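Beta-agarase D (Zobellia galactanivorans, PDB 4ASM) cleaves the beta-1,4-linkages of agarose at random with retention of anomeric configuration, through its family GH16 catalytic domain. Local coordinates at residues A[76-81]-A[115-120]; A[91-96]-A[321-326]; A[145-150]-A[326-331]. One frame throughout, in Å; residues are numbered along the deposited sequence. Where two conformers were deposited one is given.

Contact 1: residues A[76-81]-A[115-120]; sequences PTKWMQ and RPETRA
Arg119 and Met80 run side by side and point the same way from neighbouring strands, and Met80 SD lies over one face of the Arg119 guanidinium. Followed outward, the arginine first sets CB 4.0 Å from Lys78 O. CG is anti to its own carbonyl carbon, and CD passes Met80 SD at 3.9 Å. The bend at chi3 (-53°) places NE, which is hydrogen-bonded to Ser96 OG; Arg119 CZ follows, about as far from the sulfur as CD. At the tip, Arg119 NH1 comes to 3.7 Å from Met80 SD, while the methyl CE of Met80 touches NH1 as well. Beneath these side chains lies a parallel strand pair of the GH16 beta-sandwich, 77-79 beside 118-120, with Thr77, Lys78 and Trp79 matched to Thr118, Arg119 and Ala120. Four backbone bonds hold this register; the one from Lys78 N to Thr118 O measures 2.8 Å and is nearly straight (168°). On the face carrying Thr77, Trp79 and Ala120, the indole of Trp79 meets Ala120 O edge-on and in plane, CD1 lying 3.4 Å from that oxygen. Just ahead of strand 77-79, Pro76 CB lies 3.4 Å from Pro116 O, and its other neighbours include Phe105 of strand 102-106.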
loop_
_atom_site.group_PDB
_atom_site.type_symbol
_atom_site.label_atom_id
_atom_site.label_comp_id
_atom_site.label_asym_id
_atom_site.label_seq_id
_atom_site.Cartn_x
_atom_site.Cartn_y
_atom_site.Cartn_z
ATOM N N PRO A 76 -9.314 -8.835 -12.136
ATOM C CA PRO A 76 -9.692 -10.235 -12.113
ATOM C C PRO A 76 -9.164 -10.950 -10.850
ATOM O O PRO A 76 -9.014 -12.176 -10.854
ATOM C CB PRO A 76 -9.030 -10.755 -13.389
ATOM C CG PRO A 76 -7.713 -10.019 -13.388
ATOM C CD PRO A 76 -8.054 -8.627 -12.887
ATOM N N THR A 77 -8.898 -10.199 -9.773
ATOM C CA THR A 77 -8.510 -10.810 -8.492
ATOM C C THR A 77 -9.702 -11.485 -7.819
ATOM O O THR A 77 -10.802 -10.942 -7.798
ATOM C CB THR A 77 -8.003 -9.753 -7.521
ATOM O OG1 THR A 77 -6.945 -9.017 -8.144
ATOM C CG2 THR A 77 -7.480 -10.373 -6.195
ATOM N N LYS A 78 -9.461 -12.685 -7.279
ATOM C CA LYS A 78 -10.410 -13.289 -6.328
ATOM C C LYS A 78 -9.651 -13.651 -5.064
ATOM O O LYS A 78 -8.872 -14.610 -5.042
ATOM C CB LYS A 78 -11.118 -14.510 -6.899
ATOM C CG LYS A 78 -12.242 -14.999 -5.936
ATOM C CD LYS A 78 -12.547 -16.475 -6.076
ATOM C CE LYS A 78 -11.456 -17.347 -5.442
ATOM N NZ LYS A 78 -11.883 -18.790 -5.353
ATOM N N TRP A 79 -9.875 -12.891 -3.998
ATOM C CA TRP A 79 -9.228 -13.209 -2.743
ATOM C C TRP A 79 -9.752 -14.528 -2.181
ATOM O O TRP A 79 -10.955 -14.827 -2.265
ATOM C CB TRP A 79 -9.383 -12.077 -1.741
ATOM C CG TRP A 79 -8.586 -10.872 -2.085
ATOM C CD1 TRP A 79 -7.308 -10.835 -2.572
ATOM C CD2 TRP A 79 -9.009 -9.528 -1.946
ATOM N NE1 TRP A 79 -6.908 -9.526 -2.756
ATOM C CE2 TRP A 79 -7.937 -8.701 -2.377
ATOM C CE3 TRP A 79 -10.192 -8.930 -1.489
ATOM C CZ2 TRP A 79 -8.026 -7.311 -2.373
ATOM C CZ3 TRP A 79 -10.272 -7.556 -1.474
ATOM C CH2 TRP A 79 -9.196 -6.758 -1.906
ATOM N N MET A 80 -8.828 -15.324 -1.657
ATOM C CA MET A 80 -9.123 -16.679 -1.213
ATOM C C MET A 80 -8.524 -16.939 0.164
ATOM O O MET A 80 -7.341 -16.665 0.419
ATOM C CB MET A 80 -8.591 -17.702 -2.218
ATOM C CG MET A 80 -9.288 -19.049 -2.083
ATOM S SD MET A 80 -8.779 -20.165 -3.354
ATOM C CE MET A 80 -9.564 -21.631 -2.762
ATOM N N GLN A 81 -9.345 -17.485 1.058
ATOM C CA GLN A 81 -8.925 -17.710 2.435
ATOM C C GLN A 81 -7.668 -18.561 2.514
ATOM O O GLN A 81 -6.790 -18.293 3.341
ATOM C CB GLN A 81 -10.048 -18.360 3.252
ATOM C CG GLN A 81 -10.977 -17.369 3.976
ATOM C CD GLN A 81 -11.724 -16.435 3.024
ATOM O OE1 GLN A 81 -12.747 -16.803 2.448
ATOM N NE2 GLN A 81 -11.192 -15.220 2.842
ATOM N N ARG A 115 -10.438 -11.406 -18.011
ATOM C CA ARG A 115 -9.064 -11.888 -18.010
ATOM C C ARG A 115 -9.028 -13.143 -17.158
ATOM O O ARG A 115 -9.978 -13.396 -16.419
ATOM C CB ARG A 115 -8.114 -10.821 -17.436
ATOM C CG ARG A 115 -7.965 -9.544 -18.258
ATOM C CD ARG A 115 -7.243 -9.803 -19.556
ATOM N NE ARG A 115 -7.050 -8.558 -20.309
ATOM C CZ ARG A 115 -7.898 -8.036 -21.207
ATOM N NH1 ARG A 115 -9.065 -8.609 -21.489
ATOM N NH2 ARG A 115 -7.568 -6.895 -21.812
ATOM N N PRO A 116 -7.941 -13.936 -17.242
ATOM C CA PRO A 116 -7.789 -15.049 -16.305
ATOM C C PRO A 116 -7.901 -14.590 -14.859
ATOM O O PRO A 116 -7.350 -13.554 -14.473
ATOM C CB PRO A 116 -6.365 -15.549 -16.576
ATOM C CG PRO A 116 -6.114 -15.200 -18.021
ATOM C CD PRO A 116 -6.808 -13.862 -18.187
ATOM N N GLU A 117 -8.632 -15.357 -14.055
ATOM C CA GLU A 117 -8.809 -15.010 -12.649
ATOM C C GLU A 117 -7.558 -15.316 -11.847
ATOM O O GLU A 117 -6.964 -16.374 -11.982
ATOM C CB GLU A 117 -10.001 -15.755 -12.036
ATOM C CG GLU A 117 -10.206 -15.423 -10.569
ATOM C CD GLU A 117 -11.521 -15.910 -10.027
ATOM O OE1 GLU A 117 -12.576 -15.422 -10.482
ATOM O OE2 GLU A 117 -11.488 -16.769 -9.123
ATOM N N THR A 118 -7.164 -14.376 -11.005
ATOM C CA THR A 118 -6.001 -14.565 -10.142
ATOM C C THR A 118 -6.465 -14.711 -8.707
ATOM O O THR A 118 -6.978 -13.759 -8.102
ATOM C CB THR A 118 -5.022 -13.399 -10.253
ATOM O OG1 THR A 118 -4.595 -13.302 -11.622
ATOM C CG2 THR A 118 -3.808 -13.667 -9.369
ATOM N N ARG A 119 -6.276 -15.909 -8.170
ATOM C CA ARG A 119 -6.614 -16.175 -6.780
ATOM C C ARG A 119 -5.478 -15.631 -5.936
ATOM O O ARG A 119 -4.318 -15.793 -6.295
ATOM C CB ARG A 119 -6.768 -17.682 -6.555
ATOM C CG ARG A 119 -7.753 -18.347 -7.540
ATOM C CD ARG A 119 -8.092 -19.789 -7.130
ATOM N NE ARG A 119 -6.906 -20.611 -6.907
ATOM C CZ ARG A 119 -6.935 -21.855 -6.433
ATOM N NH1 ARG A 119 -8.109 -22.438 -6.164
ATOM N NH2 ARG A 119 -5.794 -22.510 -6.239
ATOM N N ALA A 120 -5.802 -14.997 -4.808
ATOM C CA ALA A 120 -4.759 -14.348 -3.996
ATOM C C ALA A 120 -5.178 -14.208 -2.540
ATOM O O ALA A 120 -6.341 -14.072 -2.245
ATOM C CB ALA A 120 -4.452 -12.964 -4.572
#

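Contact 2: residues A[91-96]-A[321-326]; sequences LNIWAS and IIINVE. With IMD (imidazole), chain C.
Ile93 meets Ile323 and Val325 with two different branches, and these account for much of the apolar packing between strands 91-96 and 321-326. Its CD1, anti to CA (chi2 179°), reaches Ile323 CG2 at 3.8 Å, the two side chains crossing at about a right angle. The other branch, CG2, lies 4.0 Å from Val325 CG2, where the side chains run alongside in opposite senses. Flanking this pair, Leu91 CD2 and Ile323 CD1 approach tip to tip at 3.8 Å, and Ala95 CB sits 4.2 Å from Val325 CG1. Contacts of carbon with backbone oxygen are fewer: Ile93 CD1 comes to 3.5 Å from Ile323 O. Within 321-326, Asn324 and Glu326, whose CB atoms point away from 91-96, are joined by a side-chain bond. Asn324 ND2 donates to Glu326 OE2 over 2.9 Å, on the anti side of the carboxylate, and the same oxygen accepts N3 of an imidazole, probably from the crystallisation liquor, at 2.8 Å (167°). That imidazole also bonds Glu160, the probable nucleophile. The strand axes approach to 6.8 Å at 25°, and each strand pairs with 112-125, consistent with a curled sheet whose apolar side belongs to the core of the GH16 beta-sandwich jelly roll, with Glu326 at the probable substrate site.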
loop_
_atom_site.group_PDB
_atom_site.type_symbol
_atom_site.label_atom_id
_atom_site.label_comp_id
_atom_site.label_asym_id
_atom_site.label_seq_id
_atom_site.Cartn_x
_atom_site.Cartn_y
_atom_site.Cartn_z
ATOM N N LEU A 91 4.995 -14.493 7.306
ATOM C CA LEU A 91 3.684 -14.534 6.674
ATOM C C LEU A 91 3.885 -14.855 5.182
ATOM O O LEU A 91 4.739 -14.239 4.525
ATOM C CB LEU A 91 3.003 -13.170 6.826
ATOM C CG LEU A 91 1.700 -12.927 6.067
ATOM C CD1 LEU A 91 0.519 -13.769 6.614
ATOM C CD2 LEU A 91 1.365 -11.435 6.045
ATOM N N ASN A 92 3.098 -15.794 4.664
ATOM C CA ASN A 92 3.102 -16.153 3.252
ATOM C C ASN A 92 1.737 -15.767 2.695
ATOM O O ASN A 92 0.712 -16.202 3.220
ATOM C CB ASN A 92 3.252 -17.679 3.068
ATOM C CG ASN A 92 4.668 -18.208 3.365
ATOM O OD1 ASN A 92 5.286 -18.817 2.495
ATOM N ND2 ASN A 92 5.156 -18.016 4.589
ATOM N N ILE A 93 1.718 -14.936 1.651
ATOM C CA ILE A 93 0.472 -14.631 0.933
ATOM C C ILE A 93 0.780 -14.803 -0.538
ATOM O O ILE A 93 1.662 -14.131 -1.062
ATOM C CB ILE A 93 -0.029 -13.199 1.238
ATOM C CG1 ILE A 93 -0.558 -13.151 2.666
ATOM C CG2 ILE A 93 -1.181 -12.804 0.291
ATOM C CD1 ILE A 93 -1.074 -11.779 3.106
ATOM N N TRP A 94 0.072 -15.703 -1.208
ATOM C CA TRP A 94 0.429 -16.013 -2.586
ATOM C C TRP A 94 -0.728 -15.901 -3.549
ATOM O O TRP A 94 -1.863 -15.626 -3.155
ATOM C CB TRP A 94 1.078 -17.400 -2.675
ATOM C CG TRP A 94 0.217 -18.554 -2.304
ATOM C CD1 TRP A 94 -0.476 -19.358 -3.160
ATOM C CD2 TRP A 94 -0.007 -19.067 -0.987
ATOM N NE1 TRP A 94 -1.123 -20.358 -2.458
ATOM C CE2 TRP A 94 -0.855 -20.195 -1.121
ATOM C CE3 TRP A 94 0.431 -18.691 0.294
ATOM C CZ2 TRP A 94 -1.293 -20.935 -0.023
ATOM C CZ3 TRP A 94 -0.019 -19.434 1.399
ATOM C CH2 TRP A 94 -0.865 -20.547 1.220
ATOM N N ALA A 95 -0.399 -16.101 -4.822
ATOM C CA ALA A 95 -1.365 -16.083 -5.896
ATOM C C ALA A 95 -1.273 -17.381 -6.671
ATOM O O ALA A 95 -0.201 -18.001 -6.724
ATOM C CB ALA A 95 -1.065 -14.908 -6.812
ATOM N N SER A 96 -2.393 -17.765 -7.280
ATOM C CA SER A 96 -2.432 -18.927 -8.165
ATOM C C SER A 96 -3.561 -18.745 -9.167
ATOM O O SER A 96 -4.374 -17.825 -9.030
ATOM C CB SER A 96 -2.659 -20.218 -7.367
ATOM O OG SER A 96 -3.992 -20.253 -6.854
ATOM N N ILE A 321 -5.177 -2.527 9.262
ATOM C CA ILE A 321 -3.956 -2.940 8.545
ATOM C C ILE A 321 -4.310 -4.138 7.675
ATOM O O ILE A 321 -4.829 -5.147 8.183
ATOM C CB ILE A 321 -2.814 -3.360 9.488
ATOM C CG1 ILE A 321 -2.453 -2.245 10.457
ATOM C CG2 ILE A 321 -1.580 -3.771 8.663
ATOM C CD1 ILE A 321 -1.636 -2.732 11.662
ATOM N N ILE A 322 -4.038 -4.011 6.378
ATOM C CA ILE A 322 -4.314 -5.062 5.404
ATOM C C ILE A 322 -3.027 -5.420 4.666
ATOM O O ILE A 322 -2.232 -4.549 4.285
ATOM C CB ILE A 322 -5.386 -4.600 4.385
ATOM C CG1 ILE A 322 -6.701 -4.254 5.136
ATOM C CG2 ILE A 322 -5.603 -5.666 3.319
ATOM C CD1 ILE A 322 -7.777 -3.611 4.297
ATOM N N ILE A 323 -2.789 -6.718 4.505
ATOM C CA ILE A 323 -1.686 -7.172 3.659
ATOM C C ILE A 323 -2.296 -8.068 2.621
ATOM O O ILE A 323 -3.107 -8.943 2.948
ATOM C CB ILE A 323 -0.598 -7.914 4.470
ATOM C CG1 ILE A 323 -0.044 -6.986 5.549
ATOM C CG2 ILE A 323 0.511 -8.397 3.509
ATOM C CD1 ILE A 323 0.953 -7.667 6.480
ATOM N N ASN A 324 -1.935 -7.868 1.355
ATOM C CA ASN A 324 -2.506 -8.707 0.306
ATOM C C ASN A 324 -1.685 -8.727 -0.973
ATOM O O ASN A 324 -0.670 -8.044 -1.079
ATOM C CB ASN A 324 -3.988 -8.342 0.004
ATOM C CG ASN A 324 -4.152 -7.069 -0.838
ATOM O OD1 ASN A 324 -3.223 -6.617 -1.492
ATOM N ND2 ASN A 324 -5.357 -6.518 -0.850
ATOM N N VAL A 325 -2.162 -9.512 -1.930
ATOM C CA VAL A 325 -1.670 -9.486 -3.290
ATOM C C VAL A 325 -2.878 -9.142 -4.176
ATOM O O VAL A 325 -3.993 -9.579 -3.895
ATOM C CB VAL A 325 -1.058 -10.860 -3.653
ATOM C CG1 VAL A 325 -0.937 -11.068 -5.181
ATOM C CG2 VAL A 325 0.294 -11.014 -2.919
ATOM N N GLU A 326 -2.653 -8.363 -5.239
ATOM C CA GLU A 326 -3.729 -7.962 -6.157
ATOM C C GLU A 326 -3.308 -8.024 -7.603
ATOM O O GLU A 326 -2.188 -7.645 -7.946
ATOM C CB GLU A 326 -4.203 -6.530 -5.870
ATOM C CG GLU A 326 -4.893 -6.394 -4.528
ATOM C CD GLU A 326 -5.266 -4.955 -4.203
ATOM O OE1 GLU A 326 -5.126 -4.065 -5.082
ATOM O OE2 GLU A 326 -5.724 -4.719 -3.061
HETATM N N1 IMD C . -4.550 -0.133 -2.046
HETATM C C2 IMD C . -5.282 -1.258 -2.100
HETATM N N3 IMD C . -4.599 -2.177 -2.813
HETATM C C4 IMD C . -3.422 -1.640 -3.209
HETATM C C5 IMD C . -3.396 -0.343 -2.716
#

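Contact 3: residues A[145-150]-A[326-331]; sequences TLASDI and EDQSWQ. With IMD (imidazole), chain C.
Asp149 and Glu326 meet at the substrate cleft, where Glu326 probably binds agarose, as in related enzymes. The two side chains cross at about a right angle and their carboxylate planes stand 72° apart. Asp149 OD2 lies 3.1 Å from Glu326 CD and 3.5 Å from both OE1 and OE2; these are acceptors facing acceptors, so the approach is contact without a bond. CG of Glu326, anti to its carbonyl carbon (chi1 -67°), comes to 3.3 Å from Asp149 OD2. Glu326 OE2 takes bonds from Asn324 ND2 and from N3 of an imidazole, probably from the crystallisation liquor. Shortening Glu326 to an alanine would probably leave both donors without their shared acceptor and open a gap beside Asp149 OD2. The backbones are joined by the antiparallel hydrogen-bonded pair of Ala147 and Glu326: Ala147 N gives a bond of 2.9 Å to Glu326 O, and Glu326 N returns one of 3.2 Å to Ala147 O. Beyond the pair, Leu146 lays CD2 against Asp327 CB at 3.6 Å. A water donates to Thr145 O and, weakly, to Asp327 OD1, whose carboxylate is further held by Thr118 and Ser337. Strand 147-153 pairs antiparallel with 159-166, which carries Glu160 and Glu165, and with the end of 320-326, from which the chain passes through the N-cap residue Gln328 into helix 329-333.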
loop_
_atom_site.group_PDB
_atom_site.type_symbol
_atom_site.label_atom_id
_atom_site.label_comp_id
_atom_site.label_asym_id
_atom_site.label_seq_id
_atom_site.Cartn_x
_atom_site.Cartn_y
_atom_site.Cartn_z
ATOM N N THR A 145 4.509 -9.585 -11.616
ATOM C CA THR A 145 3.896 -8.347 -12.084
ATOM C C THR A 145 2.662 -7.971 -11.253
ATOM O O THR A 145 2.113 -6.886 -11.430
ATOM C CB THR A 145 3.493 -8.449 -13.552
ATOM O OG1 THR A 145 2.527 -9.497 -13.681
ATOM C CG2 THR A 145 4.711 -8.812 -14.403
ATOM N N LEU A 146 2.214 -8.879 -10.383
ATOM C CA LEU A 146 1.151 -8.582 -9.406
ATOM C C LEU A 146 1.601 -7.571 -8.373
ATOM O O LEU A 146 2.798 -7.364 -8.159
ATOM C CB LEU A 146 0.756 -9.858 -8.654
ATOM C CG LEU A 146 0.132 -10.944 -9.515
ATOM C CD1 LEU A 146 0.058 -12.233 -8.717
ATOM C CD2 LEU A 146 -1.243 -10.551 -10.033
ATOM N N ALA A 147 0.617 -6.957 -7.710
ATOM C CA ALA A 147 0.887 -5.973 -6.662
ATOM C C ALA A 147 1.160 -6.659 -5.325
ATOM O O ALA A 147 0.350 -7.488 -4.865
ATOM C CB ALA A 147 -0.299 -5.025 -6.516
ATOM N N SER A 148 2.307 -6.313 -4.737
ATOM C CA SER A 148 2.643 -6.637 -3.345
ATOM C C SER A 148 2.187 -5.453 -2.511
ATOM O O SER A 148 2.708 -4.332 -2.690
ATOM C CB SER A 148 4.154 -6.826 -3.209
ATOM O OG SER A 148 4.600 -7.947 -3.964
ATOM N N ASP A 149 1.200 -5.680 -1.633
ATOM C CA ASP A 149 0.502 -4.583 -0.937
ATOM C C ASP A 149 0.545 -4.702 0.573
ATOM O O ASP A 149 0.205 -5.764 1.137
ATOM C CB ASP A 149 -0.992 -4.530 -1.319
ATOM C CG ASP A 149 -1.239 -4.285 -2.795
ATOM O OD1 ASP A 149 -0.484 -3.528 -3.437
ATOM O OD2 ASP A 149 -2.266 -4.845 -3.298
ATOM N N ILE A 150 0.941 -3.610 1.233
ATOM C CA ILE A 150 0.789 -3.471 2.686
ATOM C C ILE A 150 0.167 -2.112 2.881
ATOM O O ILE A 150 0.708 -1.105 2.415
ATOM C CB ILE A 150 2.138 -3.538 3.425
ATOM C CG1 ILE A 150 2.825 -4.878 3.129
ATOM C CG2 ILE A 150 1.916 -3.306 4.912
ATOM C CD1 ILE A 150 4.223 -5.024 3.727
ATOM N N GLU A 326 -2.653 -8.363 -5.239
ATOM C CA GLU A 326 -3.729 -7.962 -6.157
ATOM C C GLU A 326 -3.308 -8.024 -7.603
ATOM O O GLU A 326 -2.188 -7.645 -7.946
ATOM C CB GLU A 326 -4.203 -6.530 -5.870
ATOM C CG GLU A 326 -4.893 -6.394 -4.528
ATOM C CD GLU A 326 -5.266 -4.955 -4.203
ATOM O OE1 GLU A 326 -5.126 -4.065 -5.082
ATOM O OE2 GLU A 326 -5.724 -4.719 -3.061
ATOM N N ASP A 327 -4.240 -8.471 -8.440
ATOM C CA ASP A 327 -4.186 -8.321 -9.887
ATOM C C ASP A 327 -5.125 -7.159 -10.228
ATOM O O ASP A 327 -6.338 -7.332 -10.348
ATOM C CB ASP A 327 -4.658 -9.633 -10.536
ATOM C CG ASP A 327 -4.306 -9.730 -12.009
ATOM O OD1 ASP A 327 -4.016 -8.689 -12.623
ATOM O OD2 ASP A 327 -4.346 -10.854 -12.559
ATOM N N GLN A 328 -4.567 -5.960 -10.344
ATOM C CA GLN A 328 -5.401 -4.751 -10.513
ATOM C C GLN A 328 -5.903 -4.589 -11.939
ATOM O O GLN A 328 -5.272 -5.060 -12.893
ATOM C CB GLN A 328 -4.650 -3.514 -10.015
ATOM C CG GLN A 328 -4.296 -3.666 -8.529
ATOM C CD GLN A 328 -3.493 -2.517 -7.949
ATOM O OE1 GLN A 328 -3.317 -2.410 -6.719
ATOM N NE2 GLN A 328 -2.976 -1.682 -8.807
ATOM N N SER A 329 -7.035 -3.902 -12.102
ATOM C CA SER A 329 -7.652 -3.771 -13.408
ATOM C C SER A 329 -6.725 -3.217 -14.471
ATOM O O SER A 329 -6.677 -3.750 -15.574
ATOM C CB SER A 329 -8.909 -2.899 -13.328
ATOM O OG SER A 329 -9.837 -3.440 -12.415
ATOM N N TRP A 330 -5.997 -2.146 -14.149
ATOM C CA TRP A 330 -5.131 -1.501 -15.158
ATOM C C TRP A 330 -4.012 -2.439 -15.637
ATOM O O TRP A 330 -3.698 -2.502 -16.842
ATOM C CB TRP A 330 -4.580 -0.148 -14.638
ATOM C CG TRP A 330 -3.547 -0.276 -13.531
ATOM C CD1 TRP A 330 -3.746 -0.739 -12.270
ATOM C CD2 TRP A 330 -2.155 0.038 -13.628
ATOM N NE1 TRP A 330 -2.566 -0.710 -11.554
ATOM C CE2 TRP A 330 -1.571 -0.242 -12.372
ATOM C CE3 TRP A 330 -1.342 0.535 -14.667
ATOM C CZ2 TRP A 330 -0.210 -0.046 -12.119
ATOM C CZ3 TRP A 330 0.005 0.733 -14.413
ATOM C CH2 TRP A 330 0.561 0.431 -13.150
ATOM N N GLN A 331 -3.423 -3.182 -14.701
ATOM C CA GLN A 331 -2.392 -4.140 -15.056
ATOM C C GLN A 331 -2.979 -5.264 -15.905
ATOM O O GLN A 331 -2.397 -5.646 -16.921
ATOM C CB GLN A 331 -1.747 -4.712 -13.781
ATOM C CG GLN A 331 -0.812 -3.754 -13.025
ATOM C CD GLN A 331 0.549 -3.582 -13.717
ATOM O OE1 GLN A 331 1.582 -4.141 -13.286
ATOM N NE2 GLN A 331 0.550 -2.809 -14.763
HETATM N N1 IMD C . -4.550 -0.133 -2.046
HETATM C C2 IMD C . -5.282 -1.258 -2.100
HETATM N N3 IMD C . -4.599 -2.177 -2.813
HETATM C C4 IMD C . -3.422 -1.640 -3.209
HETATM C C5 IMD C . -3.396 -0.343 -2.716
HETATM O O HOH W 1 -0.877 -7.479 -12.083
#

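How the contacts relate
From the N terminus, 76-81 opens contact 1, and 91-96 opens contact 2 before 115-120 closes the first loop, so these two cross. Contact 3 opens at 145-150, after contact 1 has closed; contacts 1 and 3 are therefore in series. The long loop of contact 2 closes at 321-326, and contact 3 closes at 326-331, so contacts 2 and 3 also cross, sharing Glu326. None nests within another. Strand 112-125 links the first two, being paired with 77-79, 90-96 and 320-326. Bonds from Trp79 NE1 to Val325 O and between Thr77 OG1 and Asp327 N tie strand 77-79 to the end of strand 320-326 and the loop that follows it, and Asn324 N bonds Asp149 O between contacts 2 and 3.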